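Local coordinates for Myo-inositol-1-phosphate synthase-related protein (Thermotoga maritima MSB8, PDB 3CIN), which belongs to the myo-inositol-1-phosphate synthase family and holds a nicotinamide-adenine-dinucleotide on a Rossmann-type domain, at residues A[53-58]-A[339-344]; A[215-220]-A[353-358]; A[28-33]-A[84-89]. All coordinates share one frame; numbering follows the deposited sequence.

Interactions 1 and 2 both pack against helix 328-348: the first lays the loop before strand 58-65 on it, and the second adds strand 353-354 to the parallel sheet just after that helix ends. Both are buried, yet their chemistry differs. Interaction 1 joins an arginine bond to a backbone carbonyl with isoleucine packing, whereas in interaction 2 strand bonds combine with valines round the ring of Phe217, which also touches Gly343 of 339-344. Interaction 3 lies farther out, where a loop with several exposed residues covers helix 23-36 without any hydrogen bond between its segments. Leu32 of that helix touches Ile58, so it joins interactions 1 and 3.

Interaction 1: A[53-58]-A[339-344]; sequences IGFEDI and LVRLGK
Arg341 and Ile53 bury more surface than any other residues here, and they meet twice. Along their aliphatic parts the two side chains slide past each other in opposite directions, Ile53 CG2 lying 3.8 Å from Arg341 CG. Farther out, Arg341 NH1 donates to the backbone O of Ile53 at 3.0 Å, with an N-H...O angle of 163° and the oxygen close to the guanidinium plane. The arginine chain runs extended through chi2 and then bends at chi3 (-70°), which brings the planar group round to this carbonyl. Its other nitrogens are also engaged: NE donates to Val337 O, and NH2 meets both the carboxylate of Asp338 and Ala48 O. Bonds in several directions should fix the rotation of the guanidinium and satisfy its charge in a buried setting. Over one face of it comes Phe55 CE1, 3.6 Å from Arg341 NH1, the ring and guanidinium planes being 45° apart. Arginine suits the place because one residue supplies both an aliphatic stem and a multiple donor.

Ile53 also sends CD1 across Lys344, 3.8 Å from its CB; the lysine amine itself is paired with Asp348. Ile58, third in buried surface, directs its CD1 into the angle between Val340 CG2 and Arg341 CG, 3.9 Å from each. Isoleucine suits both places, its long CD1 arm reaching the helix side chains while CG2 adds a second contact at Ile53.

In the 3-10 turn 55-57, Asp57 OD2 accepts from Gly54 N at 2.8 Å, closing the turn together with the bond from Asp57 N to Gly54 O. The loop leads into strand 58-65; Ile58 rests on Val14 and Val16 of strand 14-19, Phe55 lies on Leu32 and Leu35 of helix 23-36, and on its far flank helix 328-348 turns Leu339 and Leu342 to helix 356-362.

Interaction 2: A[215-220]-A[353-358]; sequences VVFGDD and GTVYPV
Thr354 OG1 donates to Val216 O at 2.7 Å and is also bonded to Asn359 ND2, so this hydroxyl donates one bond and accepts another. It comes to the carbonyl from above its plane, 48° out of it. A chi1 of -161° sets OG1 opposite the threonine's own amide nitrogen and points it at this carbonyl of strand 214-217. Val216 N in turn donates to Gly353 O at 2.8 Å, and Thr354 CA adds a CA-H...O contact to Val216 O at 3.2 Å.

These links pair Val215 with Gly353 and Val216 with Thr354 in parallel, placing 353-354 at the edge of the Rossmann-type sheet within this chain, beside strand 214-217. Gly353 has a positive phi, where a CB would press on the preceding carbonyl oxygen.

The side chains add an apolar contact. Val358 covers one face of the Phe217 ring, its CG1 standing 3.6 Å from the centroid and only 1° off the normal, a nearly ideal CH-pi contact. Val355, at the N-cap position of helix 356-362, meets the ring at its edge, its CB 3.8 Å from Phe217 CE1, while its CG2 reaches Val215 CG1 at 3.8 Å. Short branched valines can meet the ring at a face and at an edge without long chains to fold away, and Leu339 and Leu342 of helix 328-348 touch the same phenylalanine.

Interaction 3: A[28-33]-A[84-89]; sequences FVAGLE and NDVDSL
Val86 is the first residue of 84-89 to touch helix 23-36, and it does so with one branch: its CG2 lies 3.7 Å from Ala30 CB. That methyl group is all the side chain alanine has, so the loop backbone can come close here, Ala30 CA and Val86 CA being 6.6 Å apart. Val86 itself is buried, in contrast to its exposed neighbours Asp85 and Asp87. Asp87 instead forms a salt bridge with Lys80 of helix 75-82, the helix from which this loop has just emerged.

Ser88 adds little more than its backbone, its carbonyl O being 4.2 Å from Glu33 CG.

Leu89 has the largest share of the contact. Its chi1 of -64° swings the methyl fork toward the helix, where it straddles a single methyl: Val29 CG1 is 3.6 Å from Leu89 CD1 and 3.7 Å from Leu89 CD2, the two side chains crossing at about a right angle. Leu75 of helix 75-82 touches both Val29 and Leu89, which makes a small apolar cluster. Glu33 passes obliquely beside the leucine, bent at chi2 (74°), with its CG 4.0 Å from Leu89 CD2 and its OE2 3.7 Å from Leu89 CA. The carboxylate finds its polar partner just beyond the segment, where OE2 is hydrogen-bonded to Thr90 OG1; glutamate thus combines an aliphatic stem for the leucine with an acceptor for the threonine.

Helix 23-36 follows strand 14-19 and a turn with a GxGxxA-like pattern (Gly20, Gly22, Ala25), consistent with the first beta-alpha unit of a Rossmann fold binding NAD; the loop 84-89 packs on the flank of that helix that also meets helix 75-82.

Interaction 1: A[53-58]-A[339-344]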
loop_
_atom_site.group_PDB
_atom_site.type_symbol
_atom_site.label_atom_id
_atom_site.label_comp_id
_atom_site.label_asym_id
_atom_site.label_seq_id
_atom_site.Cartn_x
_atom_site.Cartn_y
_atom_site.Cartn_z
ATOM N N ILE A 53 -18.699 -21.434 29.418
ATOM C CA ILE A 53 -17.900 -22.572 29.072
ATOM C C ILE A 53 -16.470 -22.061 28.921
ATOM O O ILE A 53 -16.213 -21.102 28.160
ATOM C CB ILE A 53 -18.388 -23.243 27.726
ATOM C CG1 ILE A 53 -19.829 -23.796 27.852
ATOM C CG2 ILE A 53 -17.421 -24.344 27.310
ATOM C CD1 ILE A 53 -20.482 -24.155 26.523
ATOM N N GLY A 54 -15.566 -22.617 29.719
ATOM C CA GLY A 54 -14.165 -22.231 29.643
ATOM C C GLY A 54 -13.387 -23.102 28.676
ATOM O O GLY A 54 -13.891 -24.121 28.210
ATOM N N PHE A 55 -12.141 -22.733 28.409
ATOM C CA PHE A 55 -11.383 -23.412 27.361
ATOM C C PHE A 55 -11.063 -24.862 27.758
ATOM O O PHE A 55 -11.046 -25.737 26.895
ATOM C CB PHE A 55 -10.128 -22.639 26.980
ATOM C CG PHE A 55 -10.387 -21.203 26.633
ATOM C CD1 PHE A 55 -11.322 -20.836 25.677
ATOM C CD2 PHE A 55 -9.673 -20.200 27.271
ATOM C CE1 PHE A 55 -11.520 -19.502 25.382
ATOM C CE2 PHE A 55 -9.869 -18.866 26.987
ATOM C CZ PHE A 55 -10.801 -18.507 26.045
ATOM N N GLU A 56 -10.859 -25.104 29.043
ATOM C CA GLU A 56 -10.620 -26.437 29.585
ATOM C C GLU A 56 -11.817 -27.379 29.432
ATOM O O GLU A 56 -11.654 -28.600 29.506
ATOM C CB GLU A 56 -10.250 -26.356 31.077
ATOM C CG GLU A 56 -11.386 -25.828 32.007
ATOM C CD GLU A 56 -11.485 -24.273 32.175
ATOM O OE1 GLU A 56 -11.071 -23.443 31.290
ATOM O OE2 GLU A 56 -12.033 -23.886 33.237
ATOM N N ASP A 57 -13.001 -26.801 29.257
ATOM C CA ASP A 57 -14.271 -27.510 29.107
ATOM C C ASP A 57 -14.613 -27.932 27.653
ATOM O O ASP A 57 -15.676 -28.507 27.420
ATOM C CB ASP A 57 -15.420 -26.591 29.594
ATOM C CG ASP A 57 -15.284 -26.142 31.054
ATOM O OD1 ASP A 57 -14.937 -26.999 31.894
ATOM O OD2 ASP A 57 -15.577 -24.936 31.356
ATOM N N ILE A 58 -13.753 -27.601 26.678
ATOM C CA ILE A 58 -13.922 -28.000 25.286
ATOM C C ILE A 58 -13.095 -29.276 25.076
ATOM O O ILE A 58 -11.871 -29.265 25.281
ATOM C CB ILE A 58 -13.452 -26.913 24.365
ATOM C CG1 ILE A 58 -14.307 -25.671 24.562
ATOM C CG2 ILE A 58 -13.482 -27.380 22.912
ATOM C CD1 ILE A 58 -13.716 -24.468 23.802
ATOM N N LEU A 339 -17.424 -20.404 18.407
ATOM C CA LEU A 339 -18.539 -21.058 17.701
ATOM C C LEU A 339 -18.917 -22.390 18.326
ATOM O O LEU A 339 -20.092 -22.704 18.432
ATOM C CB LEU A 339 -18.226 -21.258 16.234
ATOM C CG LEU A 339 -18.286 -19.996 15.418
ATOM C CD1 LEU A 339 -17.522 -20.174 14.079
ATOM C CD2 LEU A 339 -19.722 -19.547 15.180
ATOM N N VAL A 340 -17.948 -23.185 18.769
ATOM C CA VAL A 340 -18.301 -24.405 19.458
ATOM C C VAL A 340 -19.030 -24.159 20.781
ATOM O O VAL A 340 -19.930 -24.915 21.150
ATOM C CB VAL A 340 -17.083 -25.358 19.679
ATOM C CG1 VAL A 340 -16.456 -25.783 18.333
ATOM C CG2 VAL A 340 -16.062 -24.797 20.674
ATOM N N ARG A 341 -18.649 -23.117 21.519
ATOM C CA ARG A 341 -19.305 -22.805 22.811
ATOM C C ARG A 341 -20.684 -22.201 22.552
ATOM O O ARG A 341 -21.652 -22.514 23.221
ATOM C CB ARG A 341 -18.448 -21.831 23.604
ATOM C CG ARG A 341 -17.075 -22.437 24.016
ATOM C CD ARG A 341 -16.277 -21.559 24.856
ATOM N NE ARG A 341 -15.752 -20.400 24.155
ATOM C CZ ARG A 341 -15.160 -19.358 24.770
ATOM N NH1 ARG A 341 -15.021 -19.306 26.116
ATOM N NH2 ARG A 341 -14.724 -18.354 24.038
ATOM N N LEU A 342 -20.782 -21.316 21.572
ATOM C CA LEU A 342 -22.082 -20.799 21.182
ATOM C C LEU A 342 -23.002 -21.899 20.644
ATOM O O LEU A 342 -24.241 -21.818 20.778
ATOM C CB LEU A 342 -21.918 -19.719 20.120
ATOM C CG LEU A 342 -21.223 -18.420 20.521
ATOM C CD1 LEU A 342 -20.913 -17.561 19.268
ATOM C CD2 LEU A 342 -22.028 -17.637 21.567
ATOM N N GLY A 343 -22.442 -22.907 19.998
ATOM C CA GLY A 343 -23.269 -24.026 19.516
ATOM C C GLY A 343 -23.897 -24.785 20.671
ATOM O O GLY A 343 -25.050 -25.184 20.601
ATOM N N LYS A 344 -23.129 -25.012 21.725
ATOM C CA LYS A 344 -23.674 -25.675 22.934
ATOM C C LYS A 344 -24.768 -24.829 23.613
ATOM O O LYS A 344 -25.768 -25.358 24.084
ATOM C CB LYS A 344 -22.532 -25.992 23.880
ATOM C CG LYS A 344 -22.899 -26.756 25.120
ATOM C CD LYS A 344 -23.479 -28.117 24.765
ATOM C CE LYS A 344 -23.544 -29.068 25.942
ATOM N NZ LYS A 344 -24.072 -28.440 27.175
#

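Interaction 2: A[215-220]-A[353-358]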
loop_
_atom_site.group_PDB
_atom_site.type_symbol
_atom_site.label_atom_id
_atom_site.label_comp_id
_atom_site.label_asym_id
_atom_site.label_seq_id
_atom_site.Cartn_x
_atom_site.Cartn_y
_atom_site.Cartn_z
ATOM N N VAL A 215 -28.905 -27.757 15.341
ATOM C CA VAL A 215 -28.549 -26.335 15.201
ATOM C C VAL A 215 -27.472 -26.244 14.125
ATOM O O VAL A 215 -26.493 -26.992 14.120
ATOM C CB VAL A 215 -27.959 -25.752 16.522
ATOM C CG1 VAL A 215 -27.715 -24.243 16.373
ATOM C CG2 VAL A 215 -28.866 -26.000 17.678
ATOM N N VAL A 216 -27.613 -25.271 13.240
ATOM C CA VAL A 216 -26.670 -25.085 12.187
ATOM C C VAL A 216 -26.133 -23.660 12.255
ATOM O O VAL A 216 -26.918 -22.723 12.317
ATOM C CB VAL A 216 -27.314 -25.333 10.813
ATOM C CG1 VAL A 216 -26.371 -24.941 9.709
ATOM C CG2 VAL A 216 -27.654 -26.837 10.648
ATOM N N PHE A 217 -24.809 -23.529 12.280
ATOM C CA PHE A 217 -24.176 -22.216 12.009
ATOM C C PHE A 217 -23.513 -22.310 10.638
ATOM O O PHE A 217 -22.805 -23.293 10.301
ATOM C CB PHE A 217 -23.121 -21.833 13.034
ATOM C CG PHE A 217 -23.623 -21.712 14.497
ATOM C CD1 PHE A 217 -24.931 -21.374 14.826
ATOM C CD2 PHE A 217 -22.690 -21.906 15.529
ATOM C CE1 PHE A 217 -25.297 -21.213 16.186
ATOM C CE2 PHE A 217 -23.041 -21.749 16.830
ATOM C CZ PHE A 217 -24.345 -21.455 17.180
ATOM N N GLY A 218 -23.651 -21.247 9.871
ATOM C CA GLY A 218 -22.987 -21.205 8.560
ATOM C C GLY A 218 -23.387 -19.941 7.832
ATOM O O GLY A 218 -24.228 -19.198 8.335
ATOM N N ASP A 219 -22.828 -19.715 6.645
ATOM C CA ASP A 219 -21.776 -20.531 5.979
ATOM C C ASP A 219 -20.532 -19.643 5.691
ATOM O O ASP A 219 -20.669 -18.454 5.467
ATOM C CB ASP A 219 -22.298 -21.074 4.615
ATOM C CG ASP A 219 -23.565 -21.941 4.778
ATOM O OD1 ASP A 219 -23.539 -22.832 5.660
ATOM O OD2 ASP A 219 -24.573 -21.739 4.064
ATOM N N ASP A 220 -19.361 -20.258 5.676
ATOM C CA ASP A 220 -18.062 -19.689 5.229
ATOM C C ASP A 220 -17.526 -18.762 6.325
ATOM O O ASP A 220 -18.030 -17.671 6.507
ATOM C CB ASP A 220 -18.205 -18.918 3.920
ATOM C CG ASP A 220 -16.901 -18.872 3.122
ATOM O OD1 ASP A 220 -15.910 -19.459 3.564
ATOM O OD2 ASP A 220 -16.936 -18.276 2.032
ATOM N N GLY A 353 -32.499 -25.344 13.631
ATOM C CA GLY A 353 -32.492 -24.606 12.366
ATOM C C GLY A 353 -31.216 -23.821 12.320
ATOM O O GLY A 353 -30.199 -24.261 12.832
ATOM N N THR A 354 -31.243 -22.634 11.758
ATOM C CA THR A 354 -29.970 -21.837 11.757
ATOM C C THR A 354 -30.154 -20.594 12.616
ATOM O O THR A 354 -31.294 -20.187 12.892
ATOM C CB THR A 354 -29.414 -21.540 10.346
ATOM O OG1 THR A 354 -28.024 -21.196 10.452
ATOM C CG2 THR A 354 -30.147 -20.477 9.630
ATOM N N VAL A 355 -29.064 -20.048 13.128
ATOM C CA VAL A 355 -29.140 -18.943 14.101
ATOM C C VAL A 355 -28.443 -17.683 13.495
ATOM O O VAL A 355 -27.258 -17.473 13.649
ATOM C CB VAL A 355 -28.481 -19.370 15.444
ATOM C CG1 VAL A 355 -28.582 -18.274 16.499
ATOM C CG2 VAL A 355 -29.120 -20.700 15.951
ATOM N N TYR A 356 -29.245 -16.800 12.888
ATOM C CA TYR A 356 -28.681 -15.600 12.248
ATOM C C TYR A 356 -27.856 -14.693 13.176
ATOM O O TYR A 356 -26.844 -14.204 12.761
ATOM C CB TYR A 356 -29.791 -14.803 11.601
ATOM C CG TYR A 356 -29.331 -13.548 10.931
ATOM C CD1 TYR A 356 -28.548 -13.604 9.765
ATOM C CD2 TYR A 356 -29.685 -12.299 11.420
ATOM C CE1 TYR A 356 -28.181 -12.417 9.107
ATOM C CE2 TYR A 356 -29.279 -11.120 10.803
ATOM C CZ TYR A 356 -28.520 -11.191 9.650
ATOM O OH TYR A 356 -28.150 -10.036 8.974
ATOM N N PRO A 357 -28.277 -14.461 14.437
ATOM C CA PRO A 357 -27.481 -13.578 15.322
ATOM C C PRO A 357 -26.040 -14.044 15.478
ATOM O O PRO A 357 -25.144 -13.204 15.527
ATOM C CB PRO A 357 -28.239 -13.651 16.653
ATOM C CG PRO A 357 -29.679 -13.889 16.221
ATOM C CD PRO A 357 -29.572 -14.837 15.067
ATOM N N VAL A 358 -25.829 -15.353 15.455
ATOM C CA VAL A 358 -24.462 -15.914 15.419
ATOM C C VAL A 358 -23.821 -15.809 14.029
ATOM O O VAL A 358 -22.706 -15.317 13.866
ATOM C CB VAL A 358 -24.458 -17.348 15.927
ATOM C CG1 VAL A 358 -23.096 -18.029 15.785
ATOM C CG2 VAL A 358 -24.857 -17.385 17.431
#

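Interaction 3: A[28-33]-A[84-89]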
loop_
_atom_site.group_PDB
_atom_site.type_symbol
_atom_site.label_atom_id
_atom_site.label_comp_id
_atom_site.label_asym_id
_atom_site.label_seq_id
_atom_site.Cartn_x
_atom_site.Cartn_y
_atom_site.Cartn_z
ATOM N N PHE A 28 -6.880 -24.853 15.362
ATOM C CA PHE A 28 -7.938 -24.889 16.410
ATOM C C PHE A 28 -7.510 -25.772 17.540
ATOM O O PHE A 28 -7.556 -25.382 18.707
ATOM C CB PHE A 28 -9.241 -25.402 15.781
ATOM C CG PHE A 28 -10.351 -25.661 16.746
ATOM C CD1 PHE A 28 -10.909 -24.643 17.517
ATOM C CD2 PHE A 28 -10.891 -26.936 16.844
ATOM C CE1 PHE A 28 -11.989 -24.883 18.349
ATOM C CE2 PHE A 28 -11.963 -27.201 17.701
ATOM C CZ PHE A 28 -12.481 -26.196 18.511
ATOM N N VAL A 29 -7.023 -26.955 17.210
ATOM C CA VAL A 29 -6.652 -27.918 18.261
ATOM C C VAL A 29 -5.428 -27.453 19.027
ATOM O O VAL A 29 -5.371 -27.503 20.276
ATOM C CB VAL A 29 -6.504 -29.370 17.714
ATOM C CG1 VAL A 29 -5.905 -30.333 18.762
ATOM C CG2 VAL A 29 -7.894 -29.896 17.190
ATOM N N ALA A 30 -4.441 -26.989 18.292
ATOM C CA ALA A 30 -3.161 -26.618 18.921
ATOM C C ALA A 30 -3.351 -25.360 19.786
ATOM O O ALA A 30 -2.790 -25.246 20.899
ATOM C CB ALA A 30 -2.155 -26.380 17.851
ATOM N N GLY A 31 -4.108 -24.411 19.254
ATOM C CA GLY A 31 -4.415 -23.176 19.978
ATOM C C GLY A 31 -5.191 -23.473 21.250
ATOM O O GLY A 31 -4.900 -22.922 22.330
ATOM N N LEU A 32 -6.187 -24.342 21.132
ATOM C CA LEU A 32 -7.018 -24.681 22.268
ATOM C C LEU A 32 -6.199 -25.368 23.346
ATOM O O LEU A 32 -6.438 -25.167 24.532
ATOM C CB LEU A 32 -8.174 -25.580 21.835
ATOM C CG LEU A 32 -9.010 -26.177 22.970
ATOM C CD1 LEU A 32 -9.527 -25.070 23.853
ATOM C CD2 LEU A 32 -10.152 -27.009 22.412
ATOM N N GLU A 33 -5.263 -26.217 22.939
ATOM C CA GLU A 33 -4.359 -26.852 23.902
ATOM C C GLU A 33 -3.562 -25.828 24.690
ATOM O O GLU A 33 -3.480 -25.927 25.920
ATOM C CB GLU A 33 -3.412 -27.827 23.213
ATOM C CG GLU A 33 -2.719 -28.728 24.196
ATOM C CD GLU A 33 -3.617 -29.864 24.813
ATOM O OE1 GLU A 33 -4.734 -30.172 24.337
ATOM O OE2 GLU A 33 -3.177 -30.471 25.807
ATOM N N ASN A 84 4.750 -27.471 15.046
ATOM C CA ASN A 84 5.803 -28.358 15.511
ATOM C C ASN A 84 5.997 -28.323 17.030
ATOM O O ASN A 84 6.615 -29.219 17.595
ATOM C CB ASN A 84 7.103 -27.965 14.817
ATOM C CG ASN A 84 8.223 -28.904 15.118
ATOM O OD1 ASN A 84 9.165 -28.551 15.817
ATOM N ND2 ASN A 84 8.121 -30.118 14.614
ATOM N N ASP A 85 5.480 -27.270 17.669
ATOM C CA ASP A 85 5.616 -27.096 19.127
ATOM C C ASP A 85 4.663 -28.007 19.939
ATOM O O ASP A 85 4.864 -28.251 21.137
ATOM C CB ASP A 85 5.536 -25.598 19.525
ATOM C CG ASP A 85 4.287 -24.867 18.983
ATOM O OD1 ASP A 85 3.784 -25.183 17.881
ATOM O OD2 ASP A 85 3.833 -23.919 19.660
ATOM N N VAL A 86 3.683 -28.583 19.267
ATOM C CA VAL A 86 2.734 -29.469 19.925
ATOM C C VAL A 86 3.290 -30.886 20.010
ATOM O O VAL A 86 3.398 -31.562 18.994
ATOM C CB VAL A 86 1.430 -29.493 19.134
ATOM C CG1 VAL A 86 0.447 -30.460 19.803
ATOM C CG2 VAL A 86 0.870 -28.109 19.051
ATOM N N ASP A 87 3.658 -31.342 21.208
ATOM C CA ASP A 87 4.160 -32.706 21.373
ATOM C C ASP A 87 3.186 -33.669 22.054
ATOM O O ASP A 87 3.494 -34.852 22.160
ATOM C CB ASP A 87 5.509 -32.738 22.140
ATOM C CG ASP A 87 6.655 -32.072 21.366
ATOM O OD1 ASP A 87 6.644 -32.047 20.111
ATOM O OD2 ASP A 87 7.574 -31.557 22.031
ATOM N N SER A 88 2.049 -33.166 22.517
ATOM C CA SER A 88 0.994 -33.989 23.077
ATOM C C SER A 88 -0.291 -33.203 23.164
ATOM O O SER A 88 -0.291 -31.964 23.048
ATOM C CB SER A 88 1.342 -34.478 24.488
ATOM O OG SER A 88 1.345 -33.396 25.402
ATOM N N LEU A 89 -1.384 -33.940 23.341
ATOM C CA LEU A 89 -2.696 -33.346 23.485
ATOM C C LEU A 89 -3.437 -34.054 24.613
ATOM O O LEU A 89 -3.292 -35.266 24.803
ATOM C CB LEU A 89 -3.497 -33.458 22.201
ATOM C CG LEU A 89 -3.049 -32.748 20.928
ATOM C CD1 LEU A 89 -3.900 -33.188 19.798
ATOM C CD2 LEU A 89 -3.090 -31.198 21.027
#